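Local structure of interferon gamma (Paralichthys olivaceus, 6F1E) at residues N8-N13 against L93-K98; N13-Y18 against K23-G28; E35-R40 against L46-V51. The protein acts as a secreted homodimeric cytokine that binds interferon gamma receptor 1, and more weakly its 1-like relative, and activates macrophages and neutrophils. All coordinates share one frame; numbering follows the deposited sequence.

Contact 1: residues N8-N13 against L93-K98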
ATOM      1  N   ASN A   8     -21.867  14.640  11.522  1.00 78.05           N
ATOM      2  CA  ASN A   8     -21.225  15.464  12.569  1.00 78.66           C
ATOM      3  C   ASN A   8     -21.821  15.105  13.911  1.00 68.12           C
ATOM      4  O   ASN A   8     -21.118  14.785  14.848  1.00 63.76           O
ATOM      5  CB  ASN A   8     -21.393  16.979  12.314  1.00 89.18           C
ATOM      6  CG  ASN A   8     -20.944  17.843  13.515  1.00102.51           C
ATOM      7  OD1 ASN A   8     -19.765  18.194  13.639  1.00101.93           O
ATOM      8  ND2 ASN A   8     -21.895  18.188  14.407  1.00105.67           N
ATOM      9  N   LYS A   9     -23.144  15.152  13.979  1.00 70.14           N
ATOM     10  CA  LYS A   9     -23.835  14.874  15.210  1.00 66.76           C
ATOM     11  C   LYS A   9     -23.516  13.464  15.653  1.00 62.41           C
ATOM     12  O   LYS A   9     -23.167  13.280  16.820  1.00 65.32           O
ATOM     13  CB  LYS A   9     -25.351  15.122  15.080  1.00 70.84           C
ATOM     14  CG  LYS A   9     -25.715  16.599  14.988  0.10 67.14           C
ATOM     15  CD  LYS A   9     -27.202  16.841  15.188  0.10 66.30           C
ATOM     16  CE  LYS A   9     -27.522  18.328  15.143  0.10 64.97           C
ATOM     17  NZ  LYS A   9     -28.935  18.613  15.512  0.10 63.55           N
ATOM     18  N   THR A  10     -23.565  12.491  14.731  1.00 56.44           N
ATOM     19  CA  THR A  10     -23.318  11.096  15.100  1.00 55.03           C
ATOM     20  C   THR A  10     -21.898  10.888  15.637  1.00 57.50           C
ATOM     21  O   THR A  10     -21.695  10.075  16.577  1.00 49.27           O
ATOM     22  CB  THR A  10     -23.624  10.103  13.963  1.00 57.12           C
ATOM     23  OG1 THR A  10     -24.978  10.271  13.528  1.00 59.08           O
ATOM     24  CG2 THR A  10     -23.435   8.625  14.451  1.00 55.09           C
ATOM     25  N   ILE A  11     -20.934  11.632  15.074  1.00 58.15           N
ATOM     26  CA  ILE A  11     -19.531  11.516  15.523  1.00 67.98           C
ATOM     27  C   ILE A  11     -19.361  12.043  16.943  1.00 68.64           C
ATOM     28  O   ILE A  11     -18.734  11.379  17.791  1.00 65.42           O
ATOM     29  CB  ILE A  11     -18.532  12.234  14.576  1.00 71.77           C
ATOM     30  CG1 ILE A  11     -18.286  11.383  13.320  1.00 67.30           C
ATOM     31  CG2 ILE A  11     -17.191  12.534  15.283  1.00 67.73           C
ATOM     32  CD1 ILE A  11     -17.601  12.143  12.187  1.00 71.76           C
ATOM     33  N   GLN A  12     -19.916  13.230  17.191  1.00 66.68           N
ATOM     34  CA  GLN A  12     -19.927  13.791  18.547  1.00 68.06           C
ATOM     35  C   GLN A  12     -20.517  12.812  19.569  1.00 64.56           C
ATOM     36  O   GLN A  12     -19.868  12.539  20.569  1.00 74.01           O
ATOM     37  CB  GLN A  12     -20.656  15.132  18.593  1.00 70.58           C
ATOM     38  CG  GLN A  12     -20.115  16.219  17.648  1.00 75.45           C
ATOM     39  CD  GLN A  12     -18.596  16.254  17.565  1.00 84.23           C
ATOM     40  OE1 GLN A  12     -18.025  16.032  16.484  1.00 95.70           O
ATOM     41  NE2 GLN A  12     -17.927  16.513  18.711  1.00 73.34           N
ATOM     42  N   ASN A  13     -21.686  12.225  19.289  1.00 64.54           N
ATOM     43  CA  ASN A  13     -22.290  11.247  20.215  1.00 71.36           C
ATOM     44  C   ASN A  13     -21.314  10.123  20.450  1.00 62.24           C
ATOM     45  O   ASN A  13     -21.144   9.661  21.571  1.00 69.37           O
ATOM     46  CB  ASN A  13     -23.610  10.619  19.709  1.00 85.86           C
ATOM     47  CG  ASN A  13     -24.694  11.646  19.386  1.00 99.11           C
ATOM     48  OD1 ASN A  13     -24.472  12.867  19.389  1.00105.45           O
ATOM     49  ND2 ASN A  13     -25.883  11.139  19.064  1.00109.44           N
ATOM     50  N   LEU A  93     -22.076   3.592  15.247  1.00 57.10           N
ATOM     51  CA  LEU A  93     -20.944   2.987  14.528  1.00 62.08           C
ATOM     52  C   LEU A  93     -21.421   2.467  13.166  1.00 61.94           C
ATOM     53  O   LEU A  93     -20.849   2.815  12.131  1.00 63.75           O
ATOM     54  CB  LEU A  93     -20.289   1.829  15.318  1.00 60.38           C
ATOM     55  CG  LEU A  93     -19.491   2.082  16.612  1.00 63.71           C
ATOM     56  CD1 LEU A  93     -18.859   0.799  17.150  1.00 63.87           C
ATOM     57  CD2 LEU A  93     -18.402   3.119  16.390  1.00 68.38           C
ATOM     58  N   ASN A  94     -22.482   1.660  13.163  1.00 62.26           N
ATOM     59  CA  ASN A  94     -22.977   1.067  11.924  1.00 58.74           C
ATOM     60  C   ASN A  94     -23.327   2.156  10.945  1.00 53.34           C
ATOM     61  O   ASN A  94     -23.020   2.029   9.786  1.00 51.74           O
ATOM     62  CB  ASN A  94     -24.125   0.065  12.159  1.00 65.10           C
ATOM     63  CG  ASN A  94     -23.614  -1.327  12.620  1.00 72.20           C
ATOM     64  OD1 ASN A  94     -24.060  -1.864  13.627  1.00 71.03           O
ATOM     65  ND2 ASN A  94     -22.673  -1.905  11.868  1.00 75.73           N
ATOM     66  N   TYR A  95     -23.863   3.280  11.403  1.00 51.48           N
ATOM     67  CA  TYR A  95     -24.176   4.361  10.458  1.00 54.67           C
ATOM     68  C   TYR A  95     -22.885   4.912   9.832  1.00 57.38           C
ATOM     69  O   TYR A  95     -22.815   5.150   8.616  1.00 65.08           O
ATOM     70  CB  TYR A  95     -25.037   5.471  11.090  1.00 51.23           C
ATOM     71  CG  TYR A  95     -25.155   6.718  10.213  1.00 52.24           C
ATOM     72  CD1 TYR A  95     -26.121   6.834   9.213  1.00 53.62           C
ATOM     73  CD2 TYR A  95     -24.279   7.782  10.394  1.00 53.78           C
ATOM     74  CE1 TYR A  95     -26.206   7.995   8.426  1.00 55.04           C
ATOM     75  CE2 TYR A  95     -24.348   8.937   9.624  1.00 49.41           C
ATOM     76  CZ  TYR A  95     -25.287   9.043   8.641  1.00 55.00           C
ATOM     77  OH  TYR A  95     -25.261  10.217   7.900  1.00 60.60           O
ATOM     78  N   ILE A  96     -21.871   5.101  10.663  1.00 62.39           N
ATOM     79  CA  ILE A  96     -20.605   5.714  10.223  1.00 61.97           C
ATOM     80  C   ILE A  96     -19.855   4.716   9.283  1.00 59.94           C
ATOM     81  O   ILE A  96     -19.329   5.096   8.207  1.00 50.64           O
ATOM     82  CB  ILE A  96     -19.841   6.336  11.454  1.00 61.28           C
ATOM     83  CG1 ILE A  96     -19.563   7.803  11.203  1.00 68.47           C
ATOM     84  CG2 ILE A  96     -18.562   5.643  11.835  1.00 69.84           C
ATOM     85  CD1 ILE A  96     -20.804   8.653  11.328  1.00 69.89           C
ATOM     86  N   LEU A  97     -19.908   3.429   9.618  1.00 52.38           N
ATOM     87  CA  LEU A  97     -19.453   2.399   8.691  1.00 52.69           C
ATOM     88  C   LEU A  97     -20.126   2.475   7.313  1.00 53.01           C
ATOM     89  O   LEU A  97     -19.452   2.473   6.270  1.00 60.43           O
ATOM     90  CB  LEU A  97     -19.690   1.030   9.289  1.00 52.43           C
ATOM     91  CG  LEU A  97     -19.266  -0.134   8.415  1.00 53.98           C
ATOM     92  CD1 LEU A  97     -17.826   0.037   7.992  1.00 56.05           C
ATOM     93  CD2 LEU A  97     -19.426  -1.400   9.227  1.00 54.15           C
ATOM     94  N   LYS A  98     -21.447   2.561   7.306  1.00 52.88           N
ATOM     95  CA  LYS A  98     -22.222   2.620   6.049  1.00 55.61           C
ATOM     96  C   LYS A  98     -21.808   3.802   5.189  1.00 55.21           C
ATOM     97  O   LYS A  98     -21.532   3.640   4.016  1.00 56.93           O
ATOM     98  CB  LYS A  98     -23.727   2.720   6.345  1.00 56.74           C
ATOM     99  CG  LYS A  98     -24.582   2.963   5.125  1.00 60.42           C
ATOM    100  CD  LYS A  98     -26.062   3.026   5.471  1.00 67.53           C
ATOM    101  CE  LYS A  98     -26.510   4.456   5.788  1.00 76.70           C
ATOM    102  NZ  LYS A  98     -27.967   4.674   5.526  1.00 81.67           N
TER
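T10 and I11 on the N-terminal helix 5-17 meet Y95 and I96 on helix 89-107 within the all-helical bundle of interferon gamma, an intertwined fold completed by the second subunit. The short segments approach to 10.2 Å between axes, and their N-to-C directions differ by 135°, an oblique antiparallel crossing. At its centre the side chains of T10 and I96 run alongside each other, pointing opposite ways. The terminal methyl CD1 of I96 lies 4.1 Å from T10 CG2, equally near T10 CB, and continues to I11, whose CG1 is 4.2 Å from I96 CD1. One methyl thus touches both T10 and I11 of the shorter helix. T10 is turned to suit this: with its chi1 at -56°, CG2 stands anti to the backbone N and faces the isoleucine, while OG1 swings beside its own helix and hydrogen-bonds the carbonyl oxygen of R6. That same OG1 passes Y95 obliquely, 4.1 Å from Y95 CD2, a van der Waals approach to the ring. Around this patch, L136 and L139 of the second subunit pack on I11 and I96 respectively, and I59 of helix 41-64 touches I96. No hydrogen bond joins the two segments. Because the threonine hydroxyl is bonded within its own helix, T10 can present its methyl to the isoleucine, and the join between these helices rests on modest dispersion contacts, continued by leucines of the partner chain.

Contact 2: residues N13-Y18 against K23-G28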
ATOM      1  N   ASN A  13     -21.686  12.225  19.289  1.00 64.54           N
ATOM      2  CA  ASN A  13     -22.290  11.247  20.215  1.00 71.36           C
ATOM      3  C   ASN A  13     -21.314  10.123  20.450  1.00 62.24           C
ATOM      4  O   ASN A  13     -21.144   9.661  21.571  1.00 69.37           O
ATOM      5  CB  ASN A  13     -23.610  10.619  19.709  1.00 85.86           C
ATOM      6  CG  ASN A  13     -24.694  11.646  19.386  1.00 99.11           C
ATOM      7  OD1 ASN A  13     -24.472  12.867  19.389  1.00105.45           O
ATOM      8  ND2 ASN A  13     -25.883  11.139  19.064  1.00109.44           N
ATOM      9  N   LEU A  14     -20.670   9.663  19.391  1.00 63.25           N
ATOM     10  CA  LEU A  14     -19.680   8.582  19.544  1.00 64.73           C
ATOM     11  C   LEU A  14     -18.513   8.924  20.474  1.00 62.51           C
ATOM     12  O   LEU A  14     -18.026   8.065  21.248  1.00 55.84           O
ATOM     13  CB  LEU A  14     -19.161   8.147  18.190  1.00 61.48           C
ATOM     14  CG  LEU A  14     -20.184   7.235  17.533  1.00 66.18           C
ATOM     15  CD1 LEU A  14     -19.997   7.340  16.029  1.00 75.83           C
ATOM     16  CD2 LEU A  14     -20.045   5.795  18.033  1.00 62.87           C
ATOM     17  N   LEU A  15     -18.077  10.176  20.397  1.00 59.74           N
ATOM     18  CA  LEU A  15     -16.943  10.621  21.190  1.00 68.74           C
ATOM     19  C   LEU A  15     -17.235  10.603  22.694  1.00 73.74           C
ATOM     20  O   LEU A  15     -16.314  10.490  23.501  1.00 73.02           O
ATOM     21  CB  LEU A  15     -16.467  11.992  20.703  1.00 69.59           C
ATOM     22  CG  LEU A  15     -15.737  11.926  19.348  1.00 64.45           C
ATOM     23  CD1 LEU A  15     -15.696  13.298  18.678  1.00 61.05           C
ATOM     24  CD2 LEU A  15     -14.345  11.316  19.511  1.00 61.11           C
ATOM     25  N   GLN A  16     -18.512  10.673  23.068  1.00 77.41           N
ATOM     26  CA  GLN A  16     -18.902  10.420  24.462  1.00 82.11           C
ATOM     27  C   GLN A  16     -18.440   9.038  24.984  1.00 73.12           C
ATOM     28  O   GLN A  16     -17.824   8.977  26.031  1.00 82.34           O
ATOM     29  CB  GLN A  16     -20.422  10.618  24.678  1.00 93.78           C
ATOM     30  CG  GLN A  16     -20.822  11.988  25.235  1.00104.52           C
ATOM     31  CD  GLN A  16     -20.645  13.128  24.248  1.00 98.64           C
ATOM     32  OE1 GLN A  16     -21.560  13.436  23.487  1.00 92.07           O
ATOM     33  NE2 GLN A  16     -19.477  13.781  24.278  1.00 91.00           N
ATOM     34  N   HIS A  17     -18.710   7.950  24.262  1.00 68.75           N
ATOM     35  CA  HIS A  17     -18.262   6.614  24.695  1.00 67.53           C
ATOM     36  C   HIS A  17     -16.759   6.486  24.513  1.00 72.09           C
ATOM     37  O   HIS A  17     -16.119   5.746  25.254  1.00 72.96           O
ATOM     38  CB  HIS A  17     -18.985   5.497  23.904  1.00 72.74           C
ATOM     39  CG  HIS A  17     -18.512   4.091  24.203  1.00 79.13           C
ATOM     40  ND1 HIS A  17     -19.148   3.263  25.103  1.00 82.80           N
ATOM     41  CD2 HIS A  17     -17.499   3.354  23.678  1.00 86.36           C
ATOM     42  CE1 HIS A  17     -18.529   2.093  25.143  1.00 89.31           C
ATOM     43  NE2 HIS A  17     -17.527   2.118  24.283  1.00 81.21           N
ATOM     44  N   TYR A  18     -16.210   7.163  23.495  1.00 77.16           N
ATOM     45  CA  TYR A  18     -14.798   6.998  23.098  1.00 73.13           C
ATOM     46  C   TYR A  18     -14.041   8.224  23.571  1.00 75.04           C
ATOM     47  O   TYR A  18     -13.663   9.096  22.781  1.00 73.37           O
ATOM     48  CB  TYR A  18     -14.693   6.787  21.592  1.00 68.19           C
ATOM     49  CG  TYR A  18     -15.136   5.413  21.163  1.00 71.87           C
ATOM     50  CD1 TYR A  18     -14.353   4.300  21.468  1.00 70.32           C
ATOM     51  CD2 TYR A  18     -16.348   5.202  20.487  1.00 70.40           C
ATOM     52  CE1 TYR A  18     -14.737   3.018  21.095  1.00 67.25           C
ATOM     53  CE2 TYR A  18     -16.740   3.908  20.113  1.00 71.68           C
ATOM     54  CZ  TYR A  18     -15.921   2.822  20.422  1.00 67.32           C
ATOM     55  OH  TYR A  18     -16.238   1.531  20.081  1.00 58.30           O
ATOM     56  N   LYS A  23      -4.618  15.308  26.603  1.00 59.61           N
ATOM     57  CA  LYS A  23      -3.172  15.092  26.596  1.00 62.97           C
ATOM     58  C   LYS A  23      -2.886  13.948  25.648  1.00 61.66           C
ATOM     59  O   LYS A  23      -2.130  14.124  24.698  1.00 67.00           O
ATOM     60  CB  LYS A  23      -2.638  14.815  28.023  1.00 65.88           C
ATOM     61  CG  LYS A  23      -1.258  14.177  28.094  1.00 71.64           C
ATOM     62  CD  LYS A  23      -0.843  13.827  29.528  1.00 75.78           C
ATOM     63  CE  LYS A  23       0.187  12.702  29.517  1.00 81.74           C
ATOM     64  NZ  LYS A  23       1.289  12.924  30.482  1.00 86.30           N
ATOM     65  N   ASP A  24      -3.512  12.790  25.892  1.00 61.39           N
ATOM     66  CA  ASP A  24      -3.311  11.600  25.043  1.00 57.32           C
ATOM     67  C   ASP A  24      -3.751  11.778  23.556  1.00 54.45           C
ATOM     68  O   ASP A  24      -3.199  11.132  22.655  1.00 62.10           O
ATOM     69  CB  ASP A  24      -4.028  10.378  25.641  1.00 61.91           C
ATOM     70  CG  ASP A  24      -3.365   9.824  26.933  1.00 68.15           C
ATOM     71  OD1 ASP A  24      -2.143   9.981  27.226  1.00 69.29           O
ATOM     72  OD2 ASP A  24      -4.096   9.135  27.651  1.00 70.82           O
ATOM     73  N   ARG A  25      -4.747  12.625  23.333  1.00 44.87           N
ATOM     74  CA  ARG A  25      -5.329  12.904  22.024  1.00 53.19           C
ATOM     75  C   ARG A  25      -4.354  13.763  21.234  1.00 57.36           C
ATOM     76  O   ARG A  25      -4.025  13.429  20.103  1.00 62.71           O
ATOM     77  CB  ARG A  25      -6.686  13.644  22.190  1.00 56.14           C
ATOM     78  CG  ARG A  25      -7.333  14.237  20.921  1.00 61.70           C
ATOM     79  CD  ARG A  25      -8.772  14.800  21.113  1.00 56.84           C
ATOM     80  NE  ARG A  25      -9.739  13.792  21.563  1.00 60.05           N
ATOM     81  CZ  ARG A  25     -10.140  12.711  20.855  1.00 67.76           C
ATOM     82  NH1 ARG A  25      -9.675  12.442  19.646  1.00 70.27           N
ATOM     83  NH2 ARG A  25     -11.025  11.856  21.361  1.00 66.05           N
ATOM     84  N   PHE A  26      -3.899  14.863  21.829  1.00 54.00           N
ATOM     85  CA  PHE A  26      -2.960  15.753  21.185  1.00 55.86           C
ATOM     86  C   PHE A  26      -1.517  15.582  21.753  1.00 59.11           C
ATOM     87  O   PHE A  26      -0.879  16.538  22.234  1.00 57.15           O
ATOM     88  CB  PHE A  26      -3.471  17.183  21.267  1.00 55.48           C
ATOM     89  CG  PHE A  26      -4.842  17.360  20.687  1.00 55.87           C
ATOM     90  CD1 PHE A  26      -5.045  17.241  19.324  1.00 60.38           C
ATOM     91  CD2 PHE A  26      -5.937  17.637  21.496  1.00 58.02           C
ATOM     92  CE1 PHE A  26      -6.317  17.408  18.773  1.00 58.91           C
ATOM     93  CE2 PHE A  26      -7.219  17.808  20.949  1.00 58.17           C
ATOM     94  CZ  PHE A  26      -7.411  17.687  19.591  1.00 57.95           C
ATOM     95  N   ASN A  27      -1.000  14.355  21.608  1.00 56.39           N
ATOM     96  CA  ASN A  27       0.413  14.022  21.862  1.00 56.62           C
ATOM     97  C   ASN A  27       1.311  14.170  20.644  1.00 56.43           C
ATOM     98  O   ASN A  27       2.420  13.632  20.649  1.00 53.50           O
ATOM     99  CB  ASN A  27       0.547  12.584  22.385  1.00 57.14           C
ATOM    100  CG  ASN A  27       0.094  11.552  21.383  1.00 56.79           C
ATOM    101  OD1 ASN A  27      -0.523  11.871  20.365  1.00 49.67           O
ATOM    102  ND2 ASN A  27       0.393  10.317  21.662  1.00 59.37           N
ATOM    103  N   GLY A  28       0.868  14.893  19.608  1.00 59.13           N
ATOM    104  CA  GLY A  28       1.742  15.163  18.447  1.00 69.99           C
ATOM    105  C   GLY A  28       1.875  14.050  17.406  1.00 77.39           C
ATOM    106  O   GLY A  28       2.696  14.174  16.483  1.00 74.28           O
TER
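The backbone oxygen of Y18 accepts a hydrogen bond from S133 OG of the second subunit. From across the contact R25 NH2 approaches the same atom, 4.1 Å from Y18 O. The oxygen lies at the edge of the guanidinium, near its plane, but this second approach is too long to count as a bond. R25 reaches across from the end of helix 22-25 on an extended start, with CG anti to the backbone N (chi1 170°), then bends at chi3. Along the way its CG sits over the centre of the F26 ring, 3.5 Å above the plane. At the far end NH1 hydrogen-bonds the carbonyl oxygen of S133 of the second subunit. L15, near the end of helix 5-17, meets the arginine at about a right angle, its methyl CD2 3.8 Å from R25 NH2. W137 of the second subunit packs on both L15 and R25. The turn joining helix 5-17 to helix 22-25 is therefore drawn together partly through the other chain: S133 binds Y18 by its hydroxyl and R25 by its carbonyl. Part of the polar anchoring of this buried arginine, the NH1 bond, thus comes from the second subunit, while the direct contact with L15 is simple packing.

Contact 3: residues E35-R40 against L46-V51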
ATOM      1  N   GLU A  35      -0.033  15.065   5.324  1.00113.25           N
ATOM      2  CA  GLU A  35       1.105  15.387   4.430  1.00122.69           C
ATOM      3  C   GLU A  35       0.927  14.817   3.002  1.00117.46           C
ATOM      4  O   GLU A  35       1.226  15.516   2.021  1.00110.64           O
ATOM      5  CB  GLU A  35       2.464  14.917   5.023  1.00129.37           C
ATOM      6  CG  GLU A  35       2.816  15.433   6.429  1.00135.16           C
ATOM      7  CD  GLU A  35       3.699  14.473   7.238  1.00138.97           C
ATOM      8  OE1 GLU A  35       3.412  13.242   7.279  1.00124.51           O
ATOM      9  OE2 GLU A  35       4.678  14.961   7.855  1.00124.55           O
ATOM     10  N   PRO A  36       0.426  13.563   2.877  1.00104.08           N
ATOM     11  CA  PRO A  36       0.262  13.018   1.535  1.00101.18           C
ATOM     12  C   PRO A  36      -0.895  13.579   0.721  1.00 96.85           C
ATOM     13  O   PRO A  36      -1.098  13.106  -0.400  1.00 91.09           O
ATOM     14  CB  PRO A  36       0.067  11.514   1.787  1.00107.00           C
ATOM     15  CG  PRO A  36       0.691  11.266   3.123  1.00102.17           C
ATOM     16  CD  PRO A  36       0.293  12.494   3.885  1.00104.96           C
ATOM     17  N   LEU A  37      -1.633  14.563   1.256  1.00106.57           N
ATOM     18  CA  LEU A  37      -2.585  15.375   0.462  1.00116.82           C
ATOM     19  C   LEU A  37      -1.923  16.637  -0.123  1.00114.81           C
ATOM     20  O   LEU A  37      -2.423  17.759   0.012  1.00107.81           O
ATOM     21  CB  LEU A  37      -3.849  15.747   1.269  1.00115.56           C
ATOM     22  CG  LEU A  37      -4.766  14.631   1.788  1.00116.92           C
ATOM     23  CD1 LEU A  37      -4.890  13.473   0.807  1.00121.23           C
ATOM     24  CD2 LEU A  37      -4.294  14.109   3.131  1.00121.78           C
ATOM     25  N   SER A  38      -0.788  16.423  -0.774  1.00118.10           N
ATOM     26  CA  SER A  38      -0.214  17.375  -1.706  1.00128.05           C
ATOM     27  C   SER A  38       0.096  16.589  -2.981  1.00132.42           C
ATOM     28  O   SER A  38      -0.181  15.385  -3.063  1.00140.34           O
ATOM     29  CB  SER A  38       1.042  17.998  -1.107  1.00123.14           C
ATOM     30  OG  SER A  38       0.763  18.456   0.200  1.00115.08           O
ATOM     31  N   GLY A  39       0.657  17.261  -3.979  1.00133.01           N
ATOM     32  CA  GLY A  39       0.944  16.617  -5.253  1.00123.93           C
ATOM     33  C   GLY A  39      -0.354  16.361  -5.982  1.00119.28           C
ATOM     34  O   GLY A  39      -1.390  16.965  -5.651  1.00104.40           O
ATOM     35  N   ARG A  40      -0.295  15.437  -6.941  1.00116.31           N
ATOM     36  CA  ARG A  40      -1.359  15.249  -7.943  1.00119.63           C
ATOM     37  C   ARG A  40      -2.712  14.784  -7.394  1.00110.76           C
ATOM     38  O   ARG A  40      -2.814  14.248  -6.294  1.00102.40           O
ATOM     39  CB  ARG A  40      -0.914  14.237  -9.016  1.00129.34           C
ATOM     40  CG  ARG A  40       0.220  14.697  -9.917  1.00132.42           C
ATOM     41  CD  ARG A  40       0.782  13.541 -10.731  1.00139.76           C
ATOM     42  NE  ARG A  40       1.576  12.636  -9.896  1.00151.63           N
ATOM     43  CZ  ARG A  40       2.530  11.807 -10.328  1.00164.66           C
ATOM     44  NH1 ARG A  40       2.855  11.730 -11.620  1.00168.07           N
ATOM     45  NH2 ARG A  40       3.181  11.044  -9.448  1.00166.94           N
ATOM     46  N   LEU A  46      -5.716   8.429  -4.192  1.00 58.26           N
ATOM     47  CA  LEU A  46      -5.245   7.098  -3.847  1.00 60.41           C
ATOM     48  C   LEU A  46      -5.022   7.001  -2.336  1.00 58.95           C
ATOM     49  O   LEU A  46      -5.434   6.020  -1.665  1.00 51.95           O
ATOM     50  CB  LEU A  46      -3.955   6.803  -4.619  1.00 60.10           C
ATOM     51  CG  LEU A  46      -3.414   5.377  -4.531  1.00 70.68           C
ATOM     52  CD1 LEU A  46      -4.458   4.276  -4.390  1.00 71.66           C
ATOM     53  CD2 LEU A  46      -2.606   5.137  -5.784  1.00 79.96           C
ATOM     54  N   PHE A  47      -4.368   8.027  -1.799  1.00 55.84           N
ATOM     55  CA  PHE A  47      -4.103   8.057  -0.395  1.00 56.56           C
ATOM     56  C   PHE A  47      -5.448   8.091   0.361  1.00 57.33           C
ATOM     57  O   PHE A  47      -5.665   7.278   1.286  1.00 57.54           O
ATOM     58  CB  PHE A  47      -3.193   9.233  -0.028  1.00 57.96           C
ATOM     59  CG  PHE A  47      -2.838   9.254   1.432  1.00 61.39           C
ATOM     60  CD1 PHE A  47      -1.954   8.321   1.946  1.00 60.31           C
ATOM     61  CD2 PHE A  47      -3.477  10.141   2.313  1.00 62.15           C
ATOM     62  CE1 PHE A  47      -1.666   8.294   3.303  1.00 59.26           C
ATOM     63  CE2 PHE A  47      -3.198  10.112   3.661  1.00 58.87           C
ATOM     64  CZ  PHE A  47      -2.277   9.186   4.155  1.00 60.51           C
ATOM     65  N   MET A  48      -6.347   8.988  -0.062  1.00 57.07           N
ATOM     66  CA  MET A  48      -7.695   9.103   0.539  1.00 56.57           C
ATOM     67  C   MET A  48      -8.498   7.823   0.490  1.00 53.19           C
ATOM     68  O   MET A  48      -9.204   7.501   1.458  1.00 49.48           O
ATOM     69  CB  MET A  48      -8.548  10.188  -0.116  1.00 61.32           C
ATOM     70  CG  MET A  48      -8.840  11.423   0.716  1.00 72.59           C
ATOM     71  SD  MET A  48      -9.117  11.188   2.497  1.00 77.51           S
ATOM     72  CE  MET A  48      -7.484  11.809   2.919  1.00 70.13           C
ATOM     73  N   GLY A  49      -8.419   7.121  -0.646  1.00 53.86           N
ATOM     74  CA  GLY A  49      -9.031   5.800  -0.793  1.00 53.69           C
ATOM     75  C   GLY A  49      -8.481   4.825   0.231  1.00 52.79           C
ATOM     76  O   GLY A  49      -9.214   3.978   0.757  1.00 56.81           O
ATOM     77  N   GLY A  50      -7.177   4.948   0.504  1.00 51.39           N
ATOM     78  CA  GLY A  50      -6.510   4.160   1.527  1.00 49.98           C
ATOM     79  C   GLY A  50      -6.967   4.453   2.935  1.00 53.09           C
ATOM     80  O   GLY A  50      -7.147   3.514   3.750  1.00 55.12           O
ATOM     81  N   VAL A  51      -7.118   5.742   3.240  1.00 50.26           N
ATOM     82  CA  VAL A  51      -7.683   6.187   4.549  1.00 50.09           C
ATOM     83  C   VAL A  51      -9.116   5.649   4.757  1.00 48.06           C
ATOM     84  O   VAL A  51      -9.468   5.173   5.830  1.00 48.15           O
ATOM     85  CB  VAL A  51      -7.743   7.743   4.644  1.00 50.10           C
ATOM     86  CG1 VAL A  51      -8.523   8.201   5.891  1.00 49.30           C
ATOM     87  CG2 VAL A  51      -6.357   8.366   4.615  1.00 48.37           C
TER
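P36 sets the CB–CG edge of its tilted ring down on one face of F47, while L37 comes in at the ring's edge, so that neighbouring residues of one loop use two different aspects of a single ring. The proline CB stands 3.6 Å from the centroid of the F47 ring, only 8° off the ring normal, a well-centred CH-pi contact. The next ring carbon follows suit, with P36 CG 3.8 Å from F47 CZ. L37 meets the phenylalanine at about a right angle: its methyl CD1 lies near the ring plane, 3.9 Å from F47 CD2. The same methyl turns also to M48, where L37 CD1 and M48 CE are 3.7 Å apart, and L37 CD2 stands almost as close to that CE. M48 reaches this position by bending at chi2 and chi3, which brings its terminal methyl round toward the loop, across the leucine at roughly a right angle. F47 itself projects with CG anti to its backbone N (chi1 -177°), holding the ring out from the helix to meet the proline. All of this is apolar; no hydrogen bond crosses between the two segments.

The loop leads directly into the same helix it covers, with R40 at the N-cap position of helix 41-64 and making salt bridges to E42 and E110 of the second subunit. P33 of the loop also touches F47. From the partner chain, L121 packs on F47 and M142 on M48, while L46, on the same helix, rests on L114 and L115 of helix 109-122.

Overall arrangement
Contacts 1 and 2 share N13 and both use helix 5-17, and they touch through L93, which packs on L14 and Y18. Contact 3 lies apart, its centre 23 to 24 Å from the others and much nearer the centre of the chain, about 8 Å away; it is nonetheless only partly buried, whereas the two peripheral contacts are buried. Their chemistry also differs. Contact 1 joins helices distant in sequence through small aliphatic touches, contact 2 folds a short corner around an arginine bonded to the other chain, and contact 3 seats a loop on its following helix through ring and methyl packing. All three also touch the second subunit, consistent with an intertwined dimer.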